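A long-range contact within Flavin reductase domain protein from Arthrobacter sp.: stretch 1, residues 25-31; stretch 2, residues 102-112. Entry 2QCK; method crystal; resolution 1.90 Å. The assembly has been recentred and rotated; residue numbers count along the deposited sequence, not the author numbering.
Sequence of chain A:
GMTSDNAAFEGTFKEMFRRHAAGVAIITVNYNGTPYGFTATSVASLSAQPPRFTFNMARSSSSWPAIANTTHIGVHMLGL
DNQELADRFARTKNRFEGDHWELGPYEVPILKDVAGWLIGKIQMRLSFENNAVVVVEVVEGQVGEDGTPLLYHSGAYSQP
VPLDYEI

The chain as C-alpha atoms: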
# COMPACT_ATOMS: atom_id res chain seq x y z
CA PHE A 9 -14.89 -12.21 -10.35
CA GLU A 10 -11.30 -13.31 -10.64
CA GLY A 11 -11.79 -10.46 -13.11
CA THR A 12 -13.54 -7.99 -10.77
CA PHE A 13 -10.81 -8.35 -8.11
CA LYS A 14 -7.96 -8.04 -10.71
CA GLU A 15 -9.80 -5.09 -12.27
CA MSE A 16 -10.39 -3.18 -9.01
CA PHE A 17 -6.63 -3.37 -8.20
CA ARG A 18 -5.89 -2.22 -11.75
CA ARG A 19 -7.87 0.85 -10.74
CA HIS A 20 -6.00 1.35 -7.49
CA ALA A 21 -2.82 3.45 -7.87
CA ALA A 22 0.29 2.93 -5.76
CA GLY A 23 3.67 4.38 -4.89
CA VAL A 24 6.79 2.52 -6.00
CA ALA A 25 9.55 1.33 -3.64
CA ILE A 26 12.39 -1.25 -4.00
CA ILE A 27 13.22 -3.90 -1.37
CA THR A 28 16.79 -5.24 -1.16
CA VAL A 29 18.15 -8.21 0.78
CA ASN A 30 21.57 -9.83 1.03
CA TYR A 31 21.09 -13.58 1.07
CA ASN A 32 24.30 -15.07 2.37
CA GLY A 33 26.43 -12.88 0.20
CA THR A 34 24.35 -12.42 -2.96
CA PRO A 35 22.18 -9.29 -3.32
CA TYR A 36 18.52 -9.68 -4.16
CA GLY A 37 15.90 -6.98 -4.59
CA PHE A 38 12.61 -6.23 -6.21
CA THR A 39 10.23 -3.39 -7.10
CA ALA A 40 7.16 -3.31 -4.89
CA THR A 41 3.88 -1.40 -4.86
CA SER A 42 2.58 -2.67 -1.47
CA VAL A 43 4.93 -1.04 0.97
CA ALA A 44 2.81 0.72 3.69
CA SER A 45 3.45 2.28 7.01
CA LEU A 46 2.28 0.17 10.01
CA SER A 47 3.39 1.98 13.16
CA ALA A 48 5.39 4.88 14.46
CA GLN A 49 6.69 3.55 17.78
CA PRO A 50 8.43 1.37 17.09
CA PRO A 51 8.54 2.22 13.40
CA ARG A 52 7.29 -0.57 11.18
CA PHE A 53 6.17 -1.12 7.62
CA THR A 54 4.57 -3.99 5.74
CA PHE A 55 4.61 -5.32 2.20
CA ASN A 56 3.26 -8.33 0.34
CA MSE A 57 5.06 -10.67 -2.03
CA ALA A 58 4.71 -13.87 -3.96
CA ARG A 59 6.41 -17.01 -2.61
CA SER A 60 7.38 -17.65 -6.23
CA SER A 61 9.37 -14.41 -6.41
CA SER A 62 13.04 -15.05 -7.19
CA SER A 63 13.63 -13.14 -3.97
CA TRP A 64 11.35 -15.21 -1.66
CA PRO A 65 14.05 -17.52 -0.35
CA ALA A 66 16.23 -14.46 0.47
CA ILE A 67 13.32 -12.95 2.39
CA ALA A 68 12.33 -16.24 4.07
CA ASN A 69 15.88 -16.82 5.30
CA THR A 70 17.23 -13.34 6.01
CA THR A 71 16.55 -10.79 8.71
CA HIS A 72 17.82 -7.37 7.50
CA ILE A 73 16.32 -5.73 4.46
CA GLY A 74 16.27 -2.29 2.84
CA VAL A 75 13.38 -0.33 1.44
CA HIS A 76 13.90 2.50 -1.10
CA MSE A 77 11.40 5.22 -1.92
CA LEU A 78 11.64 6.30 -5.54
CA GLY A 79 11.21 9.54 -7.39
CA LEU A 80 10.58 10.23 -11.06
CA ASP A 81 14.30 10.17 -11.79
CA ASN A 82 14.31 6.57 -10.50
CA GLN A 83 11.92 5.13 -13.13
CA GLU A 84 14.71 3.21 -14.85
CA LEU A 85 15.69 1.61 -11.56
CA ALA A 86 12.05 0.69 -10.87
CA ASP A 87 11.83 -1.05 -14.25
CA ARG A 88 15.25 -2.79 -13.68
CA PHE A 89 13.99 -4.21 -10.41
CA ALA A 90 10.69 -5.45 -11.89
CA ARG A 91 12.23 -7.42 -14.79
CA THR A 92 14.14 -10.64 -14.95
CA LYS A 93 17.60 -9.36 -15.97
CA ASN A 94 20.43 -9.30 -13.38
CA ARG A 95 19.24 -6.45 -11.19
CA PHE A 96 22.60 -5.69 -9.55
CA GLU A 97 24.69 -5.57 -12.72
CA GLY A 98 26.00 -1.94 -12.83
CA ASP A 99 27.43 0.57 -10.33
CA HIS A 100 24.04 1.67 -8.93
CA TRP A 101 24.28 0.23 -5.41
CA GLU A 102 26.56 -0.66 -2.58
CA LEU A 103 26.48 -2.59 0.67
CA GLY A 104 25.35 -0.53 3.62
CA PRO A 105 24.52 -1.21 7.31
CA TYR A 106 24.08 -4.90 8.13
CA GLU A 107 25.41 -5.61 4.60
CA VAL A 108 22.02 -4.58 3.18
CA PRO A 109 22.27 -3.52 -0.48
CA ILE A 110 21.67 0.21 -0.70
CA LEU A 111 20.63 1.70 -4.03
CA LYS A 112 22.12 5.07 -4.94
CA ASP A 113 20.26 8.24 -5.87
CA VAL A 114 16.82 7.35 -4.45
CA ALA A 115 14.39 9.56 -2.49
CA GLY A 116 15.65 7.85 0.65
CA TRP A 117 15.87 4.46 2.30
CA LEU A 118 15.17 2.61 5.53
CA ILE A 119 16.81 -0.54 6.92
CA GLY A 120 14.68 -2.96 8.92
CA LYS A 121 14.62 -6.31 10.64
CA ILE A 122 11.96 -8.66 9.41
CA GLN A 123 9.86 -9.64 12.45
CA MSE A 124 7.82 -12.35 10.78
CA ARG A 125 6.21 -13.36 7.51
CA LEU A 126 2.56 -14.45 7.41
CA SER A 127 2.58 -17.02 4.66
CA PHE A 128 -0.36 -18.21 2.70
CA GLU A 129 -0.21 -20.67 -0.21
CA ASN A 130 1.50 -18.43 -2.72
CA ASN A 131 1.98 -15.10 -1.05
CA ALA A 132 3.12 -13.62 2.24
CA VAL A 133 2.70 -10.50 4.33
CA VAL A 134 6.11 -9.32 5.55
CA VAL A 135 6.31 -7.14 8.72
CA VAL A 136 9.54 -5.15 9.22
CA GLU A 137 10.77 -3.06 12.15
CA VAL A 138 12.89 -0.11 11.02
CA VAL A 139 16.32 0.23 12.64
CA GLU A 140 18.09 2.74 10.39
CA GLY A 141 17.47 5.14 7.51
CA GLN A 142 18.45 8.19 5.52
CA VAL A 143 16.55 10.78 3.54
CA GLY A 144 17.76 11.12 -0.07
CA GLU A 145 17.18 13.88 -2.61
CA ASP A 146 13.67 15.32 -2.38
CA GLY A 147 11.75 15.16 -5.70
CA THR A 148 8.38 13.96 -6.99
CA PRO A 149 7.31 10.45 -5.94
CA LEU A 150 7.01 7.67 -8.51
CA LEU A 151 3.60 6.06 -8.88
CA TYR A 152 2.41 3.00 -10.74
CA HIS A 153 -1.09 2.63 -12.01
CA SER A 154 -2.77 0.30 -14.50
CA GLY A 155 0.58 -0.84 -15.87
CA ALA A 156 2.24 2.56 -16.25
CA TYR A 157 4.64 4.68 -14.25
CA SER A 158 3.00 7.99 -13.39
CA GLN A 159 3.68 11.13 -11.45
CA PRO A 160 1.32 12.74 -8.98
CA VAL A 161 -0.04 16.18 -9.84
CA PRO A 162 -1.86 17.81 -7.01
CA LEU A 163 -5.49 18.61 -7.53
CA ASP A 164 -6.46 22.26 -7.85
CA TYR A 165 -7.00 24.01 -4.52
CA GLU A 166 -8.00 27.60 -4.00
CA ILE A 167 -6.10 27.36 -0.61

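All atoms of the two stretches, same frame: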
# COMPACT_ATOMS: atom_id res chain seq x y z
N ALA A 25 8.34 1.48 -4.44
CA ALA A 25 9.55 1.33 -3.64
C ALA A 25 10.35 0.13 -4.17
O ALA A 25 9.84 -0.61 -4.98
CB ALA A 25 9.18 1.12 -2.14
N ILE A 26 11.61 -0.04 -3.74
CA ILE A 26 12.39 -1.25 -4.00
C ILE A 26 12.93 -1.83 -2.70
O ILE A 26 13.46 -1.09 -1.82
CB ILE A 26 13.58 -1.05 -4.99
CG1 ILE A 26 13.06 -0.59 -6.37
CG2 ILE A 26 14.31 -2.37 -5.07
CD1 ILE A 26 14.09 0.10 -7.27
N ILE A 27 12.76 -3.15 -2.56
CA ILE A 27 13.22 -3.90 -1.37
C ILE A 27 14.49 -4.60 -1.77
O ILE A 27 14.54 -5.14 -2.85
CB ILE A 27 12.18 -4.96 -0.94
CG1 ILE A 27 10.91 -4.27 -0.49
CG2 ILE A 27 12.74 -5.89 0.21
CD1 ILE A 27 10.98 -3.69 0.90
N THR A 28 15.48 -4.57 -0.89
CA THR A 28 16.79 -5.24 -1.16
C THR A 28 17.09 -6.17 0.01
O THR A 28 16.67 -5.93 1.12
CB THR A 28 17.88 -4.23 -1.31
OG1 THR A 28 17.93 -3.40 -0.11
CG2 THR A 28 17.65 -3.44 -2.62
N VAL A 29 17.74 -7.31 -0.27
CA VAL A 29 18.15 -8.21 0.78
C VAL A 29 19.43 -8.86 0.32
O VAL A 29 19.63 -9.06 -0.88
CB VAL A 29 17.08 -9.24 1.09
CG1 VAL A 29 16.67 -10.01 -0.15
CG2 VAL A 29 17.54 -10.16 2.23
N ASN A 30 20.30 -9.12 1.27
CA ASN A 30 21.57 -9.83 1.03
C ASN A 30 21.47 -11.25 1.61
O ASN A 30 21.58 -11.48 2.84
CB ASN A 30 22.68 -9.03 1.71
CG ASN A 30 24.07 -9.55 1.39
OD1 ASN A 30 24.25 -10.66 0.88
ND2 ASN A 30 25.06 -8.73 1.69
N TYR A 31 21.27 -12.20 0.71
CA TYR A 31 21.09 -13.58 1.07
C TYR A 31 22.44 -14.28 1.04
O TYR A 31 22.91 -14.71 -0.01
CB TYR A 31 20.14 -14.24 0.10
CG TYR A 31 19.68 -15.62 0.47
CD1 TYR A 31 19.68 -16.08 1.79
CD2 TYR A 31 19.20 -16.46 -0.52
CE1 TYR A 31 19.26 -17.36 2.08
CE2 TYR A 31 18.75 -17.71 -0.24
CZ TYR A 31 18.77 -18.18 1.06
OH TYR A 31 18.31 -19.46 1.29
N GLU A 102 25.48 -0.12 -3.38
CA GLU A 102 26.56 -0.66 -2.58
C GLU A 102 26.03 -1.18 -1.26
O GLU A 102 24.93 -0.84 -0.85
CB GLU A 102 27.59 0.40 -2.34
CG GLU A 102 27.06 1.54 -1.48
CD GLU A 102 27.87 2.81 -1.67
OE1 GLU A 102 29.13 2.71 -1.75
OE2 GLU A 102 27.23 3.89 -1.76
N LEU A 103 26.84 -2.00 -0.61
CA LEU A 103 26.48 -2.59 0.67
C LEU A 103 26.51 -1.53 1.74
O LEU A 103 27.53 -0.84 1.89
CB LEU A 103 27.47 -3.71 1.05
CG LEU A 103 27.38 -5.00 0.25
CD1 LEU A 103 28.37 -5.98 0.79
CD2 LEU A 103 25.95 -5.61 0.21
N GLY A 104 25.43 -1.43 2.49
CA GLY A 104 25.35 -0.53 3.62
C GLY A 104 25.30 -1.28 4.95
O GLY A 104 25.71 -2.44 5.02
N PRO A 105 24.75 -0.63 5.98
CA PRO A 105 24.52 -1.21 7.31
C PRO A 105 23.95 -2.61 7.23
O PRO A 105 23.10 -2.87 6.39
CB PRO A 105 23.48 -0.28 7.92
CG PRO A 105 23.81 1.04 7.33
CD PRO A 105 24.24 0.75 5.91
N TYR A 106 24.45 -3.49 8.09
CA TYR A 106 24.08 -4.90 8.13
C TYR A 106 24.28 -5.61 6.79
O TYR A 106 23.66 -6.65 6.53
CB TYR A 106 22.64 -5.05 8.60
CG TYR A 106 22.31 -4.25 9.84
CD1 TYR A 106 22.48 -4.78 11.11
CD2 TYR A 106 21.83 -2.96 9.75
CE1 TYR A 106 22.16 -4.06 12.25
CE2 TYR A 106 21.51 -2.23 10.87
CZ TYR A 106 21.68 -2.78 12.12
OH TYR A 106 21.37 -2.03 13.24
N GLU A 107 25.13 -5.04 5.93
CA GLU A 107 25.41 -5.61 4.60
C GLU A 107 24.16 -5.61 3.71
O GLU A 107 24.06 -6.40 2.78
CB GLU A 107 25.92 -7.04 4.72
CG GLU A 107 27.12 -7.18 5.64
CD GLU A 107 28.40 -7.04 4.88
OE1 GLU A 107 28.78 -8.01 4.19
OE2 GLU A 107 29.03 -5.96 4.95
N VAL A 108 23.20 -4.75 4.02
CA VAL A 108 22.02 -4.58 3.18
C VAL A 108 22.46 -3.84 1.91
O VAL A 108 23.27 -2.88 1.97
CB VAL A 108 20.92 -3.78 3.92
CG1 VAL A 108 19.71 -3.48 2.98
CG2 VAL A 108 20.46 -4.54 5.17
N PRO A 109 21.96 -4.28 0.73
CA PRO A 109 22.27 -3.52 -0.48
C PRO A 109 21.47 -2.23 -0.53
O PRO A 109 20.22 -2.24 -0.48
CB PRO A 109 21.85 -4.48 -1.60
CG PRO A 109 21.61 -5.80 -0.96
CD PRO A 109 21.15 -5.47 0.41
N ILE A 110 22.20 -1.13 -0.61
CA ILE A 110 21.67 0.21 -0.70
C ILE A 110 21.84 0.78 -2.12
O ILE A 110 22.96 0.88 -2.66
CB ILE A 110 22.26 1.17 0.40
CG1 ILE A 110 22.02 0.61 1.80
CG2 ILE A 110 21.61 2.57 0.28
CD1 ILE A 110 20.54 0.56 2.22
N LEU A 111 20.70 1.14 -2.72
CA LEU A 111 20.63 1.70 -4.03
C LEU A 111 20.86 3.18 -3.95
O LEU A 111 20.26 3.86 -3.13
CB LEU A 111 19.24 1.48 -4.64
CG LEU A 111 18.66 0.08 -4.66
CD1 LEU A 111 17.27 0.10 -5.35
CD2 LEU A 111 19.65 -0.87 -5.32
N LYS A 112 21.74 3.66 -4.83
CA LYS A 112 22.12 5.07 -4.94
C LYS A 112 21.01 5.93 -5.51
O LYS A 112 20.16 5.45 -6.28
CB LYS A 112 23.31 5.18 -5.87
CG LYS A 112 24.52 4.36 -5.45
CD LYS A 112 25.63 4.45 -6.49
CE LYS A 112 26.93 3.87 -5.95
NZ LYS A 112 27.97 3.60 -7.00

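What joins two strands that run roughly antiparallel but share no backbone ladder? The axes of 25-31 and 109-111 approach to 6.8 Å with 151° between their directions, and no backbone-to-backbone hydrogen bond links them. Side chains of the first strand supply both hydrogen-bond donors, and the acceptors are backbone carbonyls: Ile 26, Thr 28 and Asn 30, alternate residues of the first strand, point toward the second stretch, while Ile 27 and Val 29 between them point away.

Why does Thr 28 adopt the p rotamer? At chi1 56° its hydroxyl reaches the second strand's backbone, and Thr 28 OG1 donates a short hydrogen bond of 2.6 Å to the carbonyl O of Pro 109. Proline has no N-H to donate, but its carbonyl O can accept. The same rotamer sets the methyl against a leucine, with Thr 28 CG2 4.2 Å from Leu 111 CG, so one side chain meets both a polar and an apolar partner.

What does Asn 30 reach in the loop? Its chi1 of -172° (t) carries the amide out to the loop, where Asn 30 ND2 donates to the carbonyl O of Glu 107 at 2.8 Å, with a nearly straight N-H...O angle of 164°. Glu 107 has positive phi and psi (64/22), and its side chain leaves sideways. Leu 103, with chi1 m and chi2 t, also leaves sideways, yet its end comes nearer: Leu 103 CD2 lies 3.6 Å from Asn 30 ND2. The Pro 109 ring packs beside the same strand, its CD 3.8 Å from the backbone N of Asn 30.

What closes the other end? Ile 26 and Leu 111, both buried, point toward each other's stretches. Each has chi1 m and chi2 t, extending each side chain to CD1, and Ile 26 CD1 meets Leu 111 CD1 at 3.7 Å in a purely apolar contact.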